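Local coordinates for protein halotolerant alpha-type carbonic anhydrase (dCA II) (Dunaliella salina, PDB 1Y7W) that catalyses, as a zinc-dependent alpha-type carbonic anhydrase, the reversible hydration of carbon dioxide to bicarbonate in a salt-tolerant alga, at residues 97-101 with 262-267; 131-137 with 272-276; 170-174 with 244-249; 174-180 with 249-255. One frame throughout, in Å; residues are numbered along the deposited sequence.

Contact 1: residues 97-101 with 262-267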
loop_
_atom_site.group_PDB
_atom_site.type_symbol
_atom_site.label_atom_id
_atom_site.label_comp_id
_atom_site.label_asym_id
_atom_site.label_seq_id
_atom_site.Cartn_x
_atom_site.Cartn_y
_atom_site.Cartn_z
ATOM N N LEU A 97 14.509 0.565 7.184
ATOM C CA LEU A 97 15.148 1.723 6.606
ATOM C C LEU A 97 15.755 1.405 5.231
ATOM O O LEU A 97 16.979 1.293 5.070
ATOM C CB LEU A 97 16.219 2.267 7.570
ATOM C CG LEU A 97 15.624 2.769 8.890
ATOM C CD1 LEU A 97 16.760 3.466 9.721
ATOM C CD2 LEU A 97 14.431 3.763 8.616
ATOM N N GLU A 98 14.882 1.200 4.252
ATOM C CA GLU A 98 15.324 0.942 2.891
ATOM C C GLU A 98 14.167 1.296 1.986
ATOM O O GLU A 98 13.110 1.778 2.437
ATOM C CB GLU A 98 15.717 -0.540 2.699
ATOM C CG GLU A 98 14.571 -1.536 2.948
ATOM C CD GLU A 98 15.037 -3.003 2.833
ATOM O OE1 GLU A 98 16.246 -3.261 2.612
ATOM O OE2 GLU A 98 14.170 -3.910 2.927
ATOM N N GLN A 99 14.366 1.075 0.707
ATOM C CA GLN A 99 13.309 1.373 -0.279
ATOM C C GLN A 99 11.905 0.897 0.174
ATOM O O GLN A 99 11.778 -0.247 0.636
ATOM C CB GLN A 99 13.668 0.682 -1.595
ATOM C CG GLN A 99 12.741 1.024 -2.797
ATOM C CD GLN A 99 12.970 0.067 -3.973
ATOM O OE1 GLN A 99 13.666 0.385 -4.945
ATOM N NE2 GLN A 99 12.402 -1.100 -3.884
ATOM N N GLY A 100 10.885 1.775 0.068
ATOM C CA GLY A 100 9.517 1.417 0.424
ATOM C C GLY A 100 9.128 1.635 1.882
ATOM O O GLY A 100 7.952 1.738 2.211
ATOM N N MET A 101 10.124 1.679 2.743
ATOM C CA MET A 101 9.961 1.929 4.182
ATOM C C MET A 101 8.830 1.176 4.845
ATOM O O MET A 101 7.938 1.765 5.451
ATOM C CB MET A 101 9.816 3.436 4.422
ATOM C CG MET A 101 11.135 4.149 4.071
ATOM S SD MET A 101 11.273 5.847 4.717
ATOM C CE MET A 101 11.258 5.334 6.371
ATOM N N VAL A 262 16.810 7.503 2.975
ATOM C CA VAL A 262 16.697 6.140 3.428
ATOM C C VAL A 262 16.949 5.169 2.297
ATOM O O VAL A 262 17.740 4.211 2.430
ATOM C CB VAL A 262 15.254 5.944 4.025
ATOM C CG1 VAL A 262 14.964 4.451 4.342
ATOM C CG2 VAL A 262 15.153 6.832 5.308
ATOM N N THR A 263 16.327 5.425 1.144
ATOM C CA THR A 263 16.478 4.473 0.045
ATOM C C THR A 263 17.908 4.362 -0.488
ATOM O O THR A 263 18.429 3.240 -0.671
ATOM C CB THR A 263 15.501 4.796 -1.156
ATOM O OG1 THR A 263 14.130 4.656 -0.720
ATOM C CG2 THR A 263 15.760 3.827 -2.342
ATOM N N MET A 264 18.539 5.499 -0.753
ATOM C CA MET A 264 19.903 5.462 -1.302
ATOM C C MET A 264 20.916 5.184 -0.201
ATOM O O MET A 264 21.980 4.616 -0.459
ATOM C CB MET A 264 20.227 6.771 -2.027
ATOM C CG MET A 264 19.315 7.056 -3.199
ATOM S SD MET A 264 18.977 5.626 -4.231
ATOM C CE MET A 264 20.605 5.253 -4.846
ATOM N N GLY A 265 20.569 5.562 1.032
ATOM C CA GLY A 265 21.455 5.307 2.155
ATOM C C GLY A 265 21.530 3.802 2.389
ATOM O O GLY A 265 22.575 3.314 2.830
ATOM N N ALA A 266 20.461 3.056 2.086
ATOM C CA ALA A 266 20.469 1.608 2.282
ATOM C C ALA A 266 21.159 0.815 1.182
ATOM O O ALA A 266 21.853 -0.154 1.472
ATOM C CB ALA A 266 19.050 1.059 2.453
ATOM N N HIS A 267 20.926 1.206 -0.067
ATOM C CA HIS A 267 21.504 0.527 -1.225
ATOM C C HIS A 267 21.762 1.611 -2.279
ATOM O O HIS A 267 20.830 2.215 -2.814
ATOM C CB HIS A 267 20.519 -0.518 -1.837
ATOM C CG HIS A 267 19.901 -1.461 -0.845
ATOM N ND1 HIS A 267 20.481 -2.670 -0.496
ATOM C CD2 HIS A 267 18.784 -1.348 -0.083
ATOM C CE1 HIS A 267 19.754 -3.252 0.445
ATOM N NE2 HIS A 267 18.722 -2.468 0.714
#
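The last turn of helix 253-266 packs on a loop that holds a type II beta turn from Glu98 to Met101. Met101 N donates to Glu98 O at 3.0 Å to close that turn. Gly100 sits in it at a positive phi, where a side chain would jam against the carbonyl of Gln99. Val262 comes first along the helix, and its side chain points toward the loop. Its CG1 lies 3.3 Å from both Leu97 C and Glu98 N, 4.1 Å from Leu97 CB and 3.9 Å from Met101 CG. One methyl thus sits between the backbone and two apolar side chains. Thr263 follows; its CA and that of Gln99, 4.4 Å apart, are the nearest CA pair. Its OG1 is 3.4 Å from Gln99 CA, but its hydrogen bond goes to Phe259 O, one turn back in the helix. One turn further on, Ala266 places CB 3.3 Å from Leu97 O and 3.7 Å from Glu98 CB. His267 leaves the helical conformation. Its NE2 donates to Glu98 OE1 at 3.2 Å, nearly straight at 170°. The carboxylate meets the imidazole at its edge, near the ring plane. The chemistry is mostly van der Waals packing of small side chains on the loop backbone and on Leu97 and Met101, with one His-carboxylate hydrogen bond. That bond ties the side chain just past the helix to the start of the turn.

Contact 2: residues 131-137 with 272-276. With ZN (zinc ion), chain D.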
loop_
_atom_site.group_PDB
_atom_site.type_symbol
_atom_site.label_atom_id
_atom_site.label_comp_id
_atom_site.label_asym_id
_atom_site.label_seq_id
_atom_site.Cartn_x
_atom_site.Cartn_y
_atom_site.Cartn_z
ATOM N N PHE A 131 5.363 2.060 1.266
ATOM C CA PHE A 131 5.155 3.220 0.394
ATOM C C PHE A 131 5.716 3.060 -1.020
ATOM O O PHE A 131 6.694 2.334 -1.238
ATOM C CB PHE A 131 5.860 4.460 0.980
ATOM C CG PHE A 131 5.356 4.897 2.338
ATOM C CD1 PHE A 131 5.905 4.370 3.503
ATOM C CD2 PHE A 131 4.326 5.834 2.433
ATOM C CE1 PHE A 131 5.418 4.773 4.736
ATOM C CE2 PHE A 131 3.821 6.255 3.653
ATOM C CZ PHE A 131 4.368 5.717 4.820
ATOM N N HIS A 132 5.113 3.793 -1.955
ATOM C CA HIS A 132 5.640 3.836 -3.339
ATOM C C HIS A 132 5.885 5.350 -3.416
ATOM O O HIS A 132 4.943 6.149 -3.323
ATOM C CB HIS A 132 4.601 3.298 -4.323
ATOM C CG HIS A 132 4.393 1.821 -4.165
ATOM N ND1 HIS A 132 5.242 0.897 -4.726
ATOM C CD2 HIS A 132 3.533 1.115 -3.381
ATOM C CE1 HIS A 132 4.908 -0.323 -4.320
ATOM N NE2 HIS A 132 3.878 -0.215 -3.502
ATOM N N HIS A 133 7.178 5.699 -3.505
ATOM C CA HIS A 133 7.612 7.089 -3.424
ATOM C C HIS A 133 8.075 7.752 -4.715
ATOM O O HIS A 133 8.683 7.117 -5.579
ATOM C CB HIS A 133 8.684 7.255 -2.291
ATOM C CG HIS A 133 9.576 6.041 -2.052
ATOM N ND1 HIS A 133 10.629 5.687 -2.867
ATOM C CD2 HIS A 133 9.577 5.131 -1.041
ATOM C CE1 HIS A 133 11.241 4.623 -2.370
ATOM N NE2 HIS A 133 10.620 4.267 -1.258
ATOM N N PHE A 134 7.764 9.049 -4.787
ATOM C CA PHE A 134 8.027 9.944 -5.898
ATOM C C PHE A 134 7.043 9.829 -7.054
ATOM O O PHE A 134 6.677 10.844 -7.653
ATOM C CB PHE A 134 9.467 9.849 -6.324
ATOM C CG PHE A 134 10.379 10.480 -5.301
ATOM C CD1 PHE A 134 10.431 11.878 -5.163
ATOM C CD2 PHE A 134 11.058 9.697 -4.371
ATOM C CE1 PHE A 134 11.150 12.448 -4.094
ATOM C CE2 PHE A 134 11.758 10.258 -3.329
ATOM C CZ PHE A 134 11.809 11.624 -3.186
ATOM N N LEU A 135 6.582 8.614 -7.365
ATOM C CA LEU A 135 5.512 8.501 -8.338
ATOM C C LEU A 135 4.552 7.451 -7.752
ATOM O O LEU A 135 5.028 6.396 -7.366
ATOM C CB LEU A 135 6.011 7.997 -9.709
ATOM C CG LEU A 135 6.698 9.060 -10.612
ATOM C CD1 LEU A 135 7.067 8.390 -11.941
ATOM C CD2 LEU A 135 5.724 10.266 -10.809
ATOM N N SER A 136 3.265 7.728 -7.711
ATOM C CA SER A 136 2.283 6.772 -7.237
ATOM C C SER A 136 2.105 5.610 -8.256
ATOM O O SER A 136 2.427 5.761 -9.463
ATOM C CB SER A 136 0.931 7.457 -7.027
ATOM O OG SER A 136 0.481 8.033 -8.244
ATOM N N GLU A 137 1.638 4.454 -7.771
ATOM C CA GLU A 137 1.352 3.312 -8.662
ATOM C C GLU A 137 -0.007 3.560 -9.337
ATOM O O GLU A 137 -0.122 3.586 -10.577
ATOM C CB GLU A 137 1.348 2.018 -7.828
ATOM C CG GLU A 137 2.740 1.769 -7.267
ATOM C CD GLU A 137 3.020 0.281 -7.027
ATOM O OE1 GLU A 137 2.223 -0.370 -6.316
ATOM O OE2 GLU A 137 4.023 -0.218 -7.541
ATOM N N VAL A 272 14.934 4.857 -6.615
ATOM C CA VAL A 272 14.299 5.791 -5.716
ATOM C C VAL A 272 12.829 5.977 -6.085
ATOM O O VAL A 272 12.049 6.389 -5.249
ATOM C CB VAL A 272 15.038 7.130 -5.772
ATOM C CG1 VAL A 272 14.379 8.127 -4.888
ATOM C CG2 VAL A 272 16.477 6.941 -5.302
ATOM N N VAL A 273 12.457 5.700 -7.331
ATOM C CA VAL A 273 11.059 5.859 -7.755
ATOM C C VAL A 273 10.552 4.378 -7.934
ATOM O O VAL A 273 10.810 3.718 -8.957
ATOM C CB VAL A 273 10.955 6.646 -9.090
ATOM C CG1 VAL A 273 9.481 6.952 -9.394
ATOM C CG2 VAL A 273 11.730 8.008 -8.981
ATOM N N ASN A 274 9.822 3.873 -6.936
ATOM C CA ASN A 274 9.438 2.455 -6.971
ATOM C C ASN A 274 7.998 2.118 -7.294
ATOM O O ASN A 274 7.278 1.477 -6.483
ATOM C CB ASN A 274 9.843 1.831 -5.617
ATOM C CG ASN A 274 9.095 2.449 -4.439
ATOM O OD1 ASN A 274 8.762 3.638 -4.465
ATOM N ND2 ASN A 274 8.848 1.649 -3.373
ATOM N N ASN A 275 7.528 2.604 -8.442
ATOM C CA ASN A 275 6.181 2.305 -8.894
ATOM C C ASN A 275 6.154 1.378 -10.110
ATOM O O ASN A 275 6.936 1.536 -11.081
ATOM C CB ASN A 275 5.412 3.589 -9.279
ATOM C CG ASN A 275 6.088 4.326 -10.447
ATOM O OD1 ASN A 275 7.275 4.536 -10.407
ATOM N ND2 ASN A 275 5.331 4.691 -11.459
ATOM N N ARG A 276 5.212 0.413 -10.073
ATOM C CA ARG A 276 5.004 -0.439 -11.237
ATOM C C ARG A 276 4.091 0.390 -12.181
ATOM O O ARG A 276 3.183 1.109 -11.715
ATOM C CB ARG A 276 4.214 -1.712 -10.895
ATOM C CG ARG A 276 4.060 -2.583 -12.140
ATOM C CD ARG A 276 3.118 -3.789 -11.787
ATOM N NE ARG A 276 3.148 -4.827 -12.830
ATOM C CZ ARG A 276 2.350 -5.888 -12.846
ATOM N NH1 ARG A 276 1.452 -6.030 -11.871
ATOM N NH2 ARG A 276 2.443 -6.805 -13.824
HETATM ZN ZN ZN D . 2.623 -1.567 -2.569
HETATM O O HOH W 1 2.301 3.643 -12.099
HETATM O O HOH W 2 3.227 -3.076 -3.575
#
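The side chain of Asn274 is the main bump here. It reaches the edge of strand 120-133 and fills the notch between Phe131 and His133. Its ND2 donates to Phe131 O at 3.1 Å, and its OD1 accepts from His133 N at 2.8 Å. The amide meets the strand's backbone much as a neighbouring strand would. The rings of His132 and His133 both border this side chain. His133 ND1 donates to Val272 O at 2.9 Å, its NE2 is hydrogen-bonded to Gly100 N, and OD1 of Asn274 lies over one face of the His133 ring. Val273 fits between Phe134 and Leu135: its CG2 is 3.9 Å from Phe134 CB, and its CG1 is 3.6 Å from Leu135 CB. The end of the Glu137 side chain comes in beside Asn275; its OE2 accepts from Arg276 N at 2.9 Å, and its OE1 is hydrogen-bonded to Thr232. His132 ND1 donates to Asn274 O at 2.8 Å, while its NE2 binds the zinc at 2.1 Å. A backbone carbonyl therefore orients this ligand from the second shell. With His130, His150 and a water 1.9 Å from the zinc, His132 belongs to the three-histidine zinc site characteristic of alpha carbonic anhydrases.

Contact 3: residues 170-174 with 244-249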
loop_
_atom_site.group_PDB
_atom_site.type_symbol
_atom_site.label_atom_id
_atom_site.label_comp_id
_atom_site.label_asym_id
_atom_site.label_seq_id
_atom_site.Cartn_x
_atom_site.Cartn_y
_atom_site.Cartn_z
ATOM N N GLY A 170 -5.235 1.791 -0.443
ATOM C CA GLY A 170 -4.228 2.643 -1.070
ATOM C C GLY A 170 -4.579 4.067 -0.712
ATOM O O GLY A 170 -5.731 4.433 -0.892
ATOM N N ILE A 171 -3.612 4.840 -0.221
ATOM C CA ILE A 171 -3.828 6.223 0.189
ATOM C C ILE A 171 -2.812 7.120 -0.519
ATOM O O ILE A 171 -1.628 6.853 -0.456
ATOM C CB ILE A 171 -3.660 6.345 1.717
ATOM C CG1 ILE A 171 -4.832 5.576 2.388
ATOM C CG2 ILE A 171 -3.718 7.847 2.192
ATOM C CD1 ILE A 171 -4.579 5.207 3.886
ATOM N N MET A 172 -3.302 8.188 -1.179
ATOM C CA MET A 172 -2.426 9.120 -1.917
ATOM C C MET A 172 -2.043 10.350 -1.088
ATOM O O MET A 172 -2.770 10.754 -0.181
ATOM C CB MET A 172 -3.183 9.651 -3.152
ATOM C CG MET A 172 -3.684 8.563 -4.068
ATOM S SD MET A 172 -2.252 7.689 -4.757
ATOM C CE MET A 172 -3.048 6.757 -6.097
ATOM N N TYR A 173 -0.924 10.966 -1.455
ATOM C CA TYR A 173 -0.500 12.211 -0.844
ATOM C C TYR A 173 -0.199 13.154 -2.000
ATOM O O TYR A 173 0.516 12.757 -2.915
ATOM C CB TYR A 173 0.792 12.077 -0.073
ATOM C CG TYR A 173 0.691 11.172 1.115
ATOM C CD1 TYR A 173 0.607 9.774 0.945
ATOM C CD2 TYR A 173 0.657 11.707 2.426
ATOM C CE1 TYR A 173 0.479 8.921 2.092
ATOM C CE2 TYR A 173 0.535 10.876 3.558
ATOM C CZ TYR A 173 0.445 9.488 3.377
ATOM O OH TYR A 173 0.290 8.685 4.494
ATOM N N LYS A 174 -0.794 14.342 -1.983
ATOM C CA LYS A 174 -0.485 15.345 -3.007
ATOM C C LYS A 174 0.535 16.363 -2.437
ATOM O O LYS A 174 0.603 16.611 -1.209
ATOM C CB LYS A 174 -1.750 16.104 -3.430
ATOM C CG LYS A 174 -2.400 16.914 -2.325
ATOM C CD LYS A 174 -3.534 17.807 -2.872
ATOM C CE LYS A 174 -4.226 18.583 -1.719
ATOM N NZ LYS A 174 -5.436 19.393 -2.167
ATOM N N VAL A 244 -8.783 2.007 -3.250
ATOM C CA VAL A 244 -7.964 3.196 -3.451
ATOM C C VAL A 244 -8.752 4.467 -3.083
ATOM O O VAL A 244 -9.687 4.824 -3.785
ATOM C CB VAL A 244 -7.495 3.251 -4.915
ATOM C CG1 VAL A 244 -6.582 4.438 -5.115
ATOM C CG2 VAL A 244 -6.759 1.967 -5.248
ATOM N N PHE A 245 -8.413 5.094 -1.947
ATOM C CA PHE A 245 -9.094 6.310 -1.496
ATOM C C PHE A 245 -8.782 7.436 -2.439
ATOM O O PHE A 245 -7.653 7.670 -2.729
ATOM C CB PHE A 245 -8.659 6.627 -0.065
ATOM C CG PHE A 245 -9.249 5.661 0.901
ATOM C CD1 PHE A 245 -10.358 6.024 1.668
ATOM C CD2 PHE A 245 -8.821 4.321 0.907
ATOM C CE1 PHE A 245 -11.056 5.066 2.455
ATOM C CE2 PHE A 245 -9.495 3.340 1.672
ATOM C CZ PHE A 245 -10.620 3.724 2.458
ATOM N N THR A 246 -9.808 8.170 -2.838
ATOM C CA THR A 246 -9.624 9.230 -3.812
ATOM C C THR A 246 -9.339 10.632 -3.261
ATOM O O THR A 246 -9.018 11.501 -4.024
ATOM C CB THR A 246 -10.839 9.196 -4.801
ATOM O OG1 THR A 246 -12.061 9.258 -4.071
ATOM C CG2 THR A 246 -10.812 7.874 -5.586
ATOM N N THR A 247 -9.427 10.841 -1.953
ATOM C CA THR A 247 -9.085 12.123 -1.363
ATOM C C THR A 247 -7.683 11.958 -0.817
ATOM O O THR A 247 -7.426 11.107 0.048
ATOM C CB THR A 247 -10.000 12.455 -0.196
ATOM O OG1 THR A 247 -11.362 12.437 -0.646
ATOM C CG2 THR A 247 -9.629 13.809 0.385
ATOM N N PRO A 248 -6.743 12.765 -1.310
ATOM C CA PRO A 248 -5.375 12.625 -0.810
ATOM C C PRO A 248 -5.028 13.324 0.492
ATOM O O PRO A 248 -5.758 14.202 0.976
ATOM C CB PRO A 248 -4.510 13.173 -1.961
ATOM C CG PRO A 248 -5.417 14.171 -2.649
ATOM C CD PRO A 248 -6.857 13.752 -2.414
ATOM N N ARG A 249 -3.956 12.843 1.105
ATOM C CA ARG A 249 -3.362 13.531 2.253
ATOM C C ARG A 249 -2.387 14.527 1.601
ATOM O O ARG A 249 -2.421 14.674 0.372
ATOM C CB ARG A 249 -2.587 12.550 3.118
ATOM C CG ARG A 249 -3.507 11.970 4.204
ATOM C CD ARG A 249 -2.736 10.973 5.073
ATOM N NE ARG A 249 -3.586 10.545 6.177
ATOM C CZ ARG A 249 -3.698 11.192 7.333
ATOM N NH1 ARG A 249 -4.529 10.705 8.264
ATOM N NH2 ARG A 249 -2.956 12.286 7.587
HETATM O O HOH W 3 -6.084 8.830 -0.900
#
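Strands 166-175 and 240-251 run parallel here, but the second strand is interrupted. Backbone hydrogen bonds form at both ends of the break. At one end, Phe245 N donates to Gly170 O at 3.0 Å. At the other, Arg249 N donates to Met172 O at 2.7 Å, and Lys174 N donates to Arg249 O at 2.9 Å. The register shifts by two residues between the Gly170-Val244 and Tyr173-Arg249 bridges, because Thr246 and Thr247 loop away. A single water fills the gap. It accepts from Met172 N at 2.9 Å and donates to Phe245 O at 2.7 Å and Thr247 O at 2.8 Å. Apolar contacts follow the same course. Met172 CB meets Pro248 CB at 3.9 Å, and Met172 CE lies 4.3 Å from Val244 CG1. Ile171 CG1 is 4.4 Å from Phe245 CD2. Tyr173 CD2 packs 3.4 Å from Arg249 CB, with both side chains on the same face of the sheet. The charged end of Arg249 is held by a salt bridge to Asp180 and by carbonyls of Thr215, Leu217 and Leu218, in and just after helix 213-217. This is the one parallel strand pair in the mixed central sheet. Strand 147-155 flanks 166-175 on its other edge, and strand 224-229 flanks 240-251, both antiparallel.

Contact 4: residues 174-180 with 249-255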
loop_
_atom_site.group_PDB
_atom_site.type_symbol
_atom_site.label_atom_id
_atom_site.label_comp_id
_atom_site.label_asym_id
_atom_site.label_seq_id
_atom_site.Cartn_x
_atom_site.Cartn_y
_atom_site.Cartn_z
ATOM N N LYS A 174 -0.794 14.342 -1.983
ATOM C CA LYS A 174 -0.485 15.345 -3.007
ATOM C C LYS A 174 0.535 16.363 -2.437
ATOM O O LYS A 174 0.603 16.611 -1.209
ATOM C CB LYS A 174 -1.750 16.104 -3.430
ATOM C CG LYS A 174 -2.400 16.914 -2.325
ATOM C CD LYS A 174 -3.534 17.807 -2.872
ATOM C CE LYS A 174 -4.226 18.583 -1.719
ATOM N NZ LYS A 174 -5.436 19.393 -2.167
ATOM N N TYR A 175 1.347 16.951 -3.315
ATOM C CA TYR A 175 2.307 17.937 -2.845
ATOM C C TYR A 175 1.480 19.135 -2.362
ATOM O O TYR A 175 0.495 19.537 -2.977
ATOM C CB TYR A 175 3.254 18.413 -3.981
ATOM C CG TYR A 175 4.457 17.523 -4.193
ATOM C CD1 TYR A 175 5.281 17.182 -3.132
ATOM C CD2 TYR A 175 4.764 17.009 -5.462
ATOM C CE1 TYR A 175 6.386 16.343 -3.323
ATOM C CE2 TYR A 175 5.887 16.156 -5.653
ATOM C CZ TYR A 175 6.672 15.838 -4.569
ATOM O OH TYR A 175 7.721 14.967 -4.708
ATOM N N SER A 176 1.926 19.718 -1.275
ATOM C CA SER A 176 1.225 20.842 -0.681
ATOM C C SER A 176 2.276 21.682 0.060
ATOM O O SER A 176 3.419 21.242 0.188
ATOM C CB SER A 176 0.199 20.272 0.292
ATOM O OG SER A 176 -0.182 21.198 1.266
ATOM N N GLU A 177 1.916 22.882 0.518
ATOM C CA GLU A 177 2.894 23.702 1.255
ATOM C C GLU A 177 2.890 23.259 2.728
ATOM O O GLU A 177 3.749 23.665 3.512
ATOM C CB GLU A 177 2.556 25.213 1.111
ATOM C CG GLU A 177 2.549 25.737 -0.371
ATOM C CD GLU A 177 1.166 26.333 -0.861
ATOM O OE1 GLU A 177 0.943 27.582 -0.739
ATOM O OE2 GLU A 177 0.300 25.549 -1.374
ATOM N N ASN A 178 1.945 22.388 3.080
ATOM C CA ASN A 178 1.782 21.878 4.445
ATOM C C ASN A 178 1.932 20.364 4.499
ATOM O O ASN A 178 1.122 19.655 3.955
ATOM C CB ASN A 178 0.390 22.229 4.957
ATOM C CG ASN A 178 0.113 23.722 4.896
ATOM O OD1 ASN A 178 0.950 24.537 5.329
ATOM N ND2 ASN A 178 -1.055 24.095 4.360
ATOM N N GLY A 179 2.944 19.872 5.189
ATOM C CA GLY A 179 3.154 18.436 5.222
ATOM C C GLY A 179 2.175 17.671 6.077
ATOM O O GLY A 179 1.362 18.244 6.796
ATOM N N ASP A 180 2.285 16.354 6.005
ATOM C CA ASP A 180 1.448 15.432 6.739
ATOM C C ASP A 180 2.014 15.266 8.146
ATOM O O ASP A 180 3.233 15.179 8.298
ATOM C CB ASP A 180 1.487 14.055 6.036
ATOM C CG ASP A 180 0.655 13.012 6.753
ATOM O OD1 ASP A 180 -0.588 13.133 6.651
ATOM O OD2 ASP A 180 1.241 12.106 7.398
ATOM N N ARG A 249 -3.956 12.843 1.105
ATOM C CA ARG A 249 -3.362 13.531 2.253
ATOM C C ARG A 249 -2.387 14.527 1.601
ATOM O O ARG A 249 -2.421 14.674 0.372
ATOM C CB ARG A 249 -2.587 12.550 3.118
ATOM C CG ARG A 249 -3.507 11.970 4.204
ATOM C CD ARG A 249 -2.736 10.973 5.073
ATOM N NE ARG A 249 -3.586 10.545 6.177
ATOM C CZ ARG A 249 -3.698 11.192 7.333
ATOM N NH1 ARG A 249 -4.529 10.705 8.264
ATOM N NH2 ARG A 249 -2.956 12.286 7.587
ATOM N N GLU A 250 -1.526 15.179 2.385
ATOM C CA GLU A 250 -0.586 16.160 1.838
ATOM C C GLU A 250 0.844 15.860 2.186
ATOM O O GLU A 250 1.098 15.301 3.203
ATOM C CB GLU A 250 -0.953 17.576 2.356
ATOM C CG GLU A 250 -2.349 17.991 1.867
ATOM C CD GLU A 250 -2.790 19.372 2.348
ATOM O OE1 GLU A 250 -3.998 19.656 2.180
ATOM O OE2 GLU A 250 -1.944 20.152 2.872
ATOM N N VAL A 251 1.789 16.276 1.353
ATOM C CA VAL A 251 3.196 16.028 1.645
ATOM C C VAL A 251 4.030 17.120 1.018
ATOM O O VAL A 251 3.657 17.648 -0.016
ATOM C CB VAL A 251 3.647 14.635 1.080
ATOM C CG1 VAL A 251 3.522 14.602 -0.408
ATOM C CG2 VAL A 251 5.049 14.325 1.504
ATOM N N THR A 252 5.151 17.453 1.648
ATOM C CA THR A 252 6.041 18.472 1.131
ATOM C C THR A 252 7.260 17.869 0.499
ATOM O O THR A 252 7.586 16.686 0.737
ATOM C CB THR A 252 6.542 19.391 2.245
ATOM O OG1 THR A 252 7.325 18.639 3.161
ATOM C CG2 THR A 252 5.393 19.992 2.955
ATOM N N ARG A 253 7.947 18.660 -0.330
ATOM C CA ARG A 253 9.159 18.129 -0.920
ATOM C C ARG A 253 10.153 17.819 0.203
ATOM O O ARG A 253 10.954 16.895 0.102
ATOM C CB ARG A 253 9.803 19.133 -1.897
ATOM C CG ARG A 253 9.409 18.946 -3.326
ATOM C CD ARG A 253 8.207 19.711 -3.629
ATOM N NE ARG A 253 7.862 19.774 -5.066
ATOM C CZ ARG A 253 6.755 20.382 -5.488
ATOM N NH1 ARG A 253 6.435 20.415 -6.771
ATOM N NH2 ARG A 253 5.988 20.997 -4.589
ATOM N N GLU A 254 10.114 18.614 1.266
ATOM C CA GLU A 254 11.017 18.386 2.384
ATOM C C GLU A 254 10.765 17.063 3.069
ATOM O O GLU A 254 11.666 16.475 3.630
ATOM C CB GLU A 254 10.913 19.502 3.429
ATOM C CG GLU A 254 11.419 20.890 2.957
ATOM C CD GLU A 254 10.597 21.499 1.814
ATOM O OE1 GLU A 254 9.355 21.301 1.747
ATOM O OE2 GLU A 254 11.206 22.203 0.975
ATOM N N GLN A 255 9.524 16.618 3.085
ATOM C CA GLN A 255 9.241 15.325 3.714
ATOM C C GLN A 255 9.626 14.228 2.745
ATOM O O GLN A 255 10.054 13.155 3.177
ATOM C CB GLN A 255 7.747 15.216 4.055
ATOM C CG GLN A 255 7.325 16.213 5.101
ATOM C CD GLN A 255 5.856 16.122 5.469
ATOM O OE1 GLN A 255 5.002 15.995 4.608
ATOM N NE2 GLN A 255 5.559 16.228 6.766
HETATM O O HOH W 4 6.543 20.810 -1.249
HETATM O O HOH W 5 -2.027 15.114 5.193
#
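Tyr175 carries the guanidinium of Arg253 flat on one face of its ring. The group centres are 4.0 Å apart and the planes are 6° from parallel, so this is a stacked cation-pi contact. Arg253 CD adds a CH-pi contact, 4.1 Å from the centroid of the Tyr175 ring. Beside this pair the backbones form a parallel ladder: Lys174 N to Arg249 O at 2.9 Å, Val251 N to Lys174 O at 2.8 Å, and Ser176 N to Val251 O at 3.0 Å. Ser176 OG donates to Glu250 OE2 at 2.6 Å. It also accepts from Asn178 N at 3.0 Å, which makes an ST turn where the chain leaves strand 166-175. Both strands of this parallel pair of the central carbonic anhydrase sheet end here, and each leads into a helix. Asp180 is the N-cap of helix 181-195, and Thr252 is that of helix 253-266. Thr252 and Gln255 form a capping box, in which Gln255 N donates to Thr252 OG1 at 3.0 Å and the return bond is weak. The Gln255 amide joins the two helix starts. Its OE1 accepts from Asp180 N at 3.1 Å, while its NE2 donates to Asp180 O at 3.0 Å and bonds Asn184. Asp180 OD1 makes a salt bridge to Arg249 NH2 at 2.7 Å, and a water links that same oxygen to Glu250 N.

Contacts 3 and 4 lie along one strand pair, 166-175 with 240-251. Their centres are 12 Å apart, and they share Lys174 and Arg249. Contact 4 then runs into helix 253-266, whose far end belongs to contact 1, about 20 Å away between centres. Contacts 1 and 2 are 13 Å apart and touch: Gly100 N meets His133 NE2 at 2.8 Å. Contact 2 also touches contact 3 through Ser136 and Met172, and contact 4 through Phe134 and Tyr175. Along the chain, contacts 1 and 2 cross, and both enclose contacts 3 and 4. The set thus connects strand 120-133, which carries two of the three zinc histidines, the sheet and the helix within one carbonic anhydrase domain.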